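Local coordinates for protein probable oxidoreductase (PDB 4B7C) that is probably an NADP-dependent oxidoreductase of the medium-chain dehydrogenase/reductase family, with a Rossmann-fold cofactor domain, at residues G131-T136 against A159-S164; G167-L172 against A295-E300. All coordinates share one frame; numbering follows the deposited sequence.

Contact 1: G131-T136 against A159-S164; sequences GMTGMT and AGAVGS
Thr133 and Val162 meet where two helices come very close together, their CA atoms 4.8 Å apart. Thr133 points at the opposite helix and meets it chiefly through CB and CG2: its CB lies 3.8 Å from Ala161 CB and about as far from Val162 CG2, so the threonine sits against Ala161 and Val162, in the first turn of helix 161-172. Val162 reaches across obliquely with its two methyl branches spread along the partner helix. CG2 packs beside Thr133, 3.9 Å from that residue's carbonyl O, while CG1, placed anti to the backbone N (chi1 176°), extends to Thr136 CG2 one turn further on, again at 3.9 Å.

Both threonine hydroxyls have polar partners at the border of the methyl contact. Thr133 OG1 lies between its own backbone N and carbonyl carbon (chi1 56°) and meets a water at 2.7 Å; the same water donates to Ala161 O, also at 2.7 Å, and so bridges the two helices beside the methyl contact. Thr136 OG1 turns back along its own helix to Met132 O, at 2.6 Å, and shares that oxygen with Thr136 N, the two donors arriving from opposite faces of the carbonyl plane. The bond holds OG1 on the Met132 side, a rotation that leaves CG2 facing Val162.

Helix 161-172 follows strand 152-155 of the parallel Rossmann sheet, and its glycine-containing start is consistent with the turn that faces the dinucleotide in Rossmann domains. Lys331 of strand 331-335 touches both Thr133 and Ala161, and Val280 lies against Thr136, while helix 287-299 packs on Met132 and Met135.

Contact 2: G167-L172 against A295-E300; sequences GQIARL and ATWLAE
Leu172 lays one methyl over the indole of Trp297. Its CD1 stands 3.7 Å from the centroid of the five-membered ring and 4° off the ring normal, a CH-pi contact over the face in which the carbon is nearly equidistant from all five ring atoms. Leu172 CG lies beside the backbone N, anti to the carbonyl carbon (chi1 -67°), which directs CD1 over the ring. Ile169, one turn earlier on the same helix, meets the far end of the indole, with CG1 3.9 Å from Trp297 CZ3 and CG2 4.1 Å from Trp297 CH2. Ile169 stands roughly perpendicular to the tryptophan side chain, while Leu172 and Trp297 run antiparallel to each other, so that the methyl ends over the pyrrole part.

Because the indole spans the gap, the backbones stay well apart, with 9.0 Å between the CA atoms of Ile169 and Trp297. Ile169 also touches Tyr138, Leu141 and Leu142 of helix 132-145. Gln168 OE1 accepts from Gln304 N, and Arg171 NH2 donates to Lys302 O, tying helix 161-172 to the chain that leaves helix 287-299.

Between the two segments the join is therefore made by dispersion and CH-pi contact alone. It depends on the shape and placement of one indole, while directional bonds lie alongside, among them those of Gln168 and Arg171 and the backbone bond of Trp297 with Leu303.

In the fold
Both contacts use helix 161-172, contact 1 at its start and contact 2 at its last turns, with centres about 12 Å apart. Its first turn lies close against helix 132-145; at its end, the indole of helix 287-299 bridges a wider gap to it. Contact 1, though near the chain centre, is a surface contact whose touching residues are all partly exposed, and it mixes small methyl groups with a bridging water. Contact 2, about 17 Å from the chain centre, is a buried one, with two of its three touching residues buried, and it is wholly apolar. Helix 132-145 also touches Ile169 of contact 2, so the three helices form one packed group.

Contact 1: G131-T136 against A159-S164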
loop_
_atom_site.group_PDB
_atom_site.type_symbol
_atom_site.label_atom_id
_atom_site.label_comp_id
_atom_site.label_asym_id
_atom_site.label_seq_id
_atom_site.Cartn_x
_atom_site.Cartn_y
_atom_site.Cartn_z
ATOM N N GLY B 131 -23.105 2.938 -14.544
ATOM C CA GLY B 131 -23.384 2.160 -13.349
ATOM C C GLY B 131 -22.152 2.011 -12.455
ATOM O O GLY B 131 -21.214 2.801 -12.519
ATOM N N MET B 132 -22.153 0.975 -11.628
ATOM C CA MET B 132 -21.122 0.791 -10.610
ATOM C C MET B 132 -19.749 0.482 -11.192
ATOM O O MET B 132 -18.742 0.866 -10.622
ATOM C CB MET B 132 -21.529 -0.280 -9.585
ATOM C CG MET B 132 -22.638 0.161 -8.623
ATOM S SD MET B 132 -22.398 1.749 -7.801
ATOM C CE MET B 132 -23.210 2.880 -8.928
ATOM N N THR B 133 -19.681 -0.227 -12.313
ATOM C CA THR B 133 -18.377 -0.510 -12.930
ATOM C C THR B 133 -17.747 0.773 -13.448
ATOM O O THR B 133 -16.567 1.045 -13.221
ATOM C CB THR B 133 -18.463 -1.555 -14.059
ATOM O OG1 THR B 133 -19.395 -1.123 -15.037
ATOM C CG2 THR B 133 -18.889 -2.914 -13.505
ATOM N N GLY B 134 -18.554 1.576 -14.130
ATOM C CA GLY B 134 -18.102 2.859 -14.677
ATOM C C GLY B 134 -17.717 3.860 -13.597
ATOM O O GLY B 134 -16.699 4.546 -13.701
ATOM N N MET B 135 -18.528 3.934 -12.547
ATOM C CA MET B 135 -18.227 4.825 -11.414
ATOM C C MET B 135 -17.029 4.320 -10.587
ATOM O O MET B 135 -16.294 5.108 -10.014
ATOM C CB MET B 135 -19.445 5.019 -10.522
ATOM C CG MET B 135 -20.556 5.870 -11.139
ATOM S SD MET B 135 -20.040 7.493 -11.718
ATOM C CE MET B 135 -19.356 7.200 -13.358
ATOM N N THR B 136 -16.834 3.008 -10.537
ATOM C CA THR B 136 -15.622 2.449 -9.917
ATOM C C THR B 136 -14.391 2.982 -10.662
ATOM O O THR B 136 -13.464 3.503 -10.059
ATOM C CB THR B 136 -15.613 0.912 -9.926
ATOM O OG1 THR B 136 -16.671 0.439 -9.105
ATOM C CG2 THR B 136 -14.253 0.332 -9.391
ATOM N N ALA B 159 -9.741 -5.309 -20.399
ATOM C CA ALA B 159 -10.872 -5.549 -21.306
ATOM C C ALA B 159 -12.171 -5.698 -20.534
ATOM O O ALA B 159 -13.245 -5.722 -21.120
ATOM C CB ALA B 159 -10.639 -6.791 -22.156
ATOM N N GLY B 160 -12.069 -5.822 -19.218
ATOM C CA GLY B 160 -13.250 -5.884 -18.366
ATOM C C GLY B 160 -13.990 -4.561 -18.298
ATOM O O GLY B 160 -13.525 -3.535 -18.792
ATOM N N ALA B 161 -15.163 -4.597 -17.683
ATOM C CA ALA B 161 -16.052 -3.430 -17.594
ATOM C C ALA B 161 -15.438 -2.240 -16.861
ATOM O O ALA B 161 -15.600 -1.087 -17.256
ATOM C CB ALA B 161 -17.323 -3.854 -16.878
ATOM N N VAL B 162 -14.743 -2.517 -15.767
ATOM C CA VAL B 162 -14.096 -1.449 -14.994
ATOM C C VAL B 162 -12.865 -0.934 -15.727
ATOM O O VAL B 162 -12.712 0.265 -15.975
ATOM C CB VAL B 162 -13.680 -1.946 -13.585
ATOM C CG1 VAL B 162 -12.916 -0.858 -12.837
ATOM C CG2 VAL B 162 -14.893 -2.414 -12.794
ATOM N N GLY B 163 -11.984 -1.858 -16.080
ATOM C CA GLY B 163 -10.706 -1.502 -16.699
ATOM C C GLY B 163 -10.818 -0.788 -18.032
ATOM O O GLY B 163 -10.054 0.139 -18.315
ATOM N N SER B 164 -11.745 -1.241 -18.870
ATOM C CA SER B 164 -11.919 -0.651 -20.209
ATOM C C SER B 164 -12.355 0.796 -20.113
ATOM O O SER B 164 -11.934 1.639 -20.906
ATOM C CB SER B 164 -12.921 -1.450 -21.053
ATOM O OG SER B 164 -14.188 -1.498 -20.438
HETATM O O HOH W 1 -18.083 -0.000 -17.175
#

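Contact 2: G167-L172 against A295-E300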
loop_
_atom_site.group_PDB
_atom_site.type_symbol
_atom_site.label_atom_id
_atom_site.label_comp_id
_atom_site.label_asym_id
_atom_site.label_seq_id
_atom_site.Cartn_x
_atom_site.Cartn_y
_atom_site.Cartn_z
ATOM N N GLY B 167 -9.201 2.968 -18.543
ATOM C CA GLY B 167 -8.197 3.262 -19.573
ATOM C C GLY B 167 -8.590 4.402 -20.497
ATOM O O GLY B 167 -7.762 5.224 -20.871
ATOM N N GLN B 168 -9.869 4.466 -20.833
ATOM C CA GLN B 168 -10.382 5.532 -21.695
ATOM C C GLN B 168 -10.378 6.870 -20.981
ATOM O O GLN B 168 -10.022 7.904 -21.555
ATOM C CB GLN B 168 -11.791 5.198 -22.195
ATOM C CG GLN B 168 -11.837 3.999 -23.132
ATOM C CD GLN B 168 -13.243 3.677 -23.614
ATOM O OE1 GLN B 168 -13.756 4.333 -24.510
ATOM N NE2 GLN B 168 -13.864 2.656 -23.030
ATOM N N ILE B 169 -10.758 6.859 -19.709
ATOM C CA ILE B 169 -10.686 8.080 -18.902
ATOM C C ILE B 169 -9.241 8.575 -18.840
ATOM O O ILE B 169 -8.967 9.763 -19.006
ATOM C CB ILE B 169 -11.233 7.872 -17.475
ATOM C CG1 ILE B 169 -12.731 7.550 -17.515
ATOM C CG2 ILE B 169 -11.034 9.139 -16.647
ATOM C CD1 ILE B 169 -13.315 7.160 -16.173
ATOM N N ALA B 170 -8.318 7.650 -18.597
ATOM C CA ALA B 170 -6.890 7.974 -18.521
ATOM C C ALA B 170 -6.382 8.613 -19.821
ATOM O O ALA B 170 -5.621 9.585 -19.789
ATOM C CB ALA B 170 -6.091 6.719 -18.206
ATOM N N ARG B 171 -6.831 8.077 -20.956
ATOM C CA ARG B 171 -6.498 8.654 -22.277
ATOM C C ARG B 171 -6.972 10.096 -22.356
ATOM O O ARG B 171 -6.239 10.984 -22.785
ATOM C CB ARG B 171 -7.114 7.830 -23.427
ATOM C CG ARG B 171 -6.961 8.473 -24.815
ATOM C CD ARG B 171 -7.525 7.634 -25.965
ATOM N NE ARG B 171 -8.841 7.073 -25.660
ATOM C CZ ARG B 171 -9.990 7.745 -25.717
ATOM N NH1 ARG B 171 -10.020 9.026 -26.080
ATOM N NH2 ARG B 171 -11.125 7.126 -25.407
ATOM N N LEU B 172 -8.200 10.332 -21.902
ATOM C CA LEU B 172 -8.784 11.677 -21.911
ATOM C C LEU B 172 -8.030 12.672 -21.034
ATOM O O LEU B 172 -8.105 13.876 -21.261
ATOM C CB LEU B 172 -10.248 11.638 -21.473
ATOM C CG LEU B 172 -11.186 10.930 -22.445
ATOM C CD1 LEU B 172 -12.588 10.831 -21.851
ATOM C CD2 LEU B 172 -11.194 11.686 -23.768
ATOM N N ALA B 295 -21.660 10.807 -18.760
ATOM C CA ALA B 295 -22.701 10.934 -19.795
ATOM C C ALA B 295 -22.264 11.839 -20.956
ATOM O O ALA B 295 -22.532 11.535 -22.113
ATOM C CB ALA B 295 -24.012 11.445 -19.192
ATOM N N THR B 296 -21.595 12.943 -20.651
ATOM C CA THR B 296 -21.121 13.858 -21.698
ATOM C C THR B 296 -19.978 13.226 -22.513
ATOM O O THR B 296 -19.911 13.389 -23.730
ATOM C CB THR B 296 -20.684 15.225 -21.137
ATOM O OG1 THR B 296 -19.490 15.075 -20.366
ATOM C CG2 THR B 296 -21.774 15.809 -20.260
ATOM N N TRP B 297 -19.085 12.505 -21.847
ATOM C CA TRP B 297 -18.001 11.805 -22.551
ATOM C C TRP B 297 -18.570 10.805 -23.518
ATOM O O TRP B 297 -18.120 10.700 -24.660
ATOM C CB TRP B 297 -17.057 11.095 -21.581
ATOM C CG TRP B 297 -16.084 12.010 -20.857
ATOM C CD1 TRP B 297 -15.582 13.239 -21.279
ATOM C CD2 TRP B 297 -15.435 11.765 -19.570
ATOM N NE1 TRP B 297 -14.711 13.767 -20.360
ATOM C CE2 TRP B 297 -14.571 12.931 -19.316
ATOM C CE3 TRP B 297 -15.492 10.741 -18.632
ATOM C CZ2 TRP B 297 -13.812 13.046 -18.169
ATOM C CZ3 TRP B 297 -14.715 10.873 -17.481
ATOM C CH2 TRP B 297 -13.895 11.995 -17.256
ATOM N N LEU B 298 -19.581 10.072 -23.067
ATOM C CA LEU B 298 -20.277 9.115 -23.926
ATOM C C LEU B 298 -20.955 9.811 -25.113
ATOM O O LEU B 298 -20.796 9.390 -26.256
ATOM C CB LEU B 298 -21.314 8.323 -23.131
ATOM C CG LEU B 298 -20.770 7.312 -22.129
ATOM C CD1 LEU B 298 -21.862 7.025 -21.112
ATOM C CD2 LEU B 298 -20.330 6.036 -22.831
ATOM N N ALA B 299 -21.707 10.866 -24.820
ATOM C CA ALA B 299 -22.466 11.621 -25.836
ATOM C C ALA B 299 -21.554 12.210 -26.908
ATOM O O ALA B 299 -21.902 12.220 -28.086
ATOM C CB ALA B 299 -23.271 12.738 -25.183
ATOM N N GLU B 300 -20.385 12.679 -26.483
ATOM C CA GLU B 300 -19.405 13.289 -27.383
ATOM C C GLU B 300 -18.565 12.254 -28.146
ATOM O O GLU B 300 -17.783 12.611 -29.017
ATOM C CB GLU B 300 -18.480 14.231 -26.608
ATOM C CG GLU B 300 -19.177 15.489 -26.110
ATOM C CD GLU B 300 -18.318 16.324 -25.174
ATOM O OE1 GLU B 300 -17.137 15.987 -24.995
ATOM O OE2 GLU B 300 -18.815 17.328 -24.621
#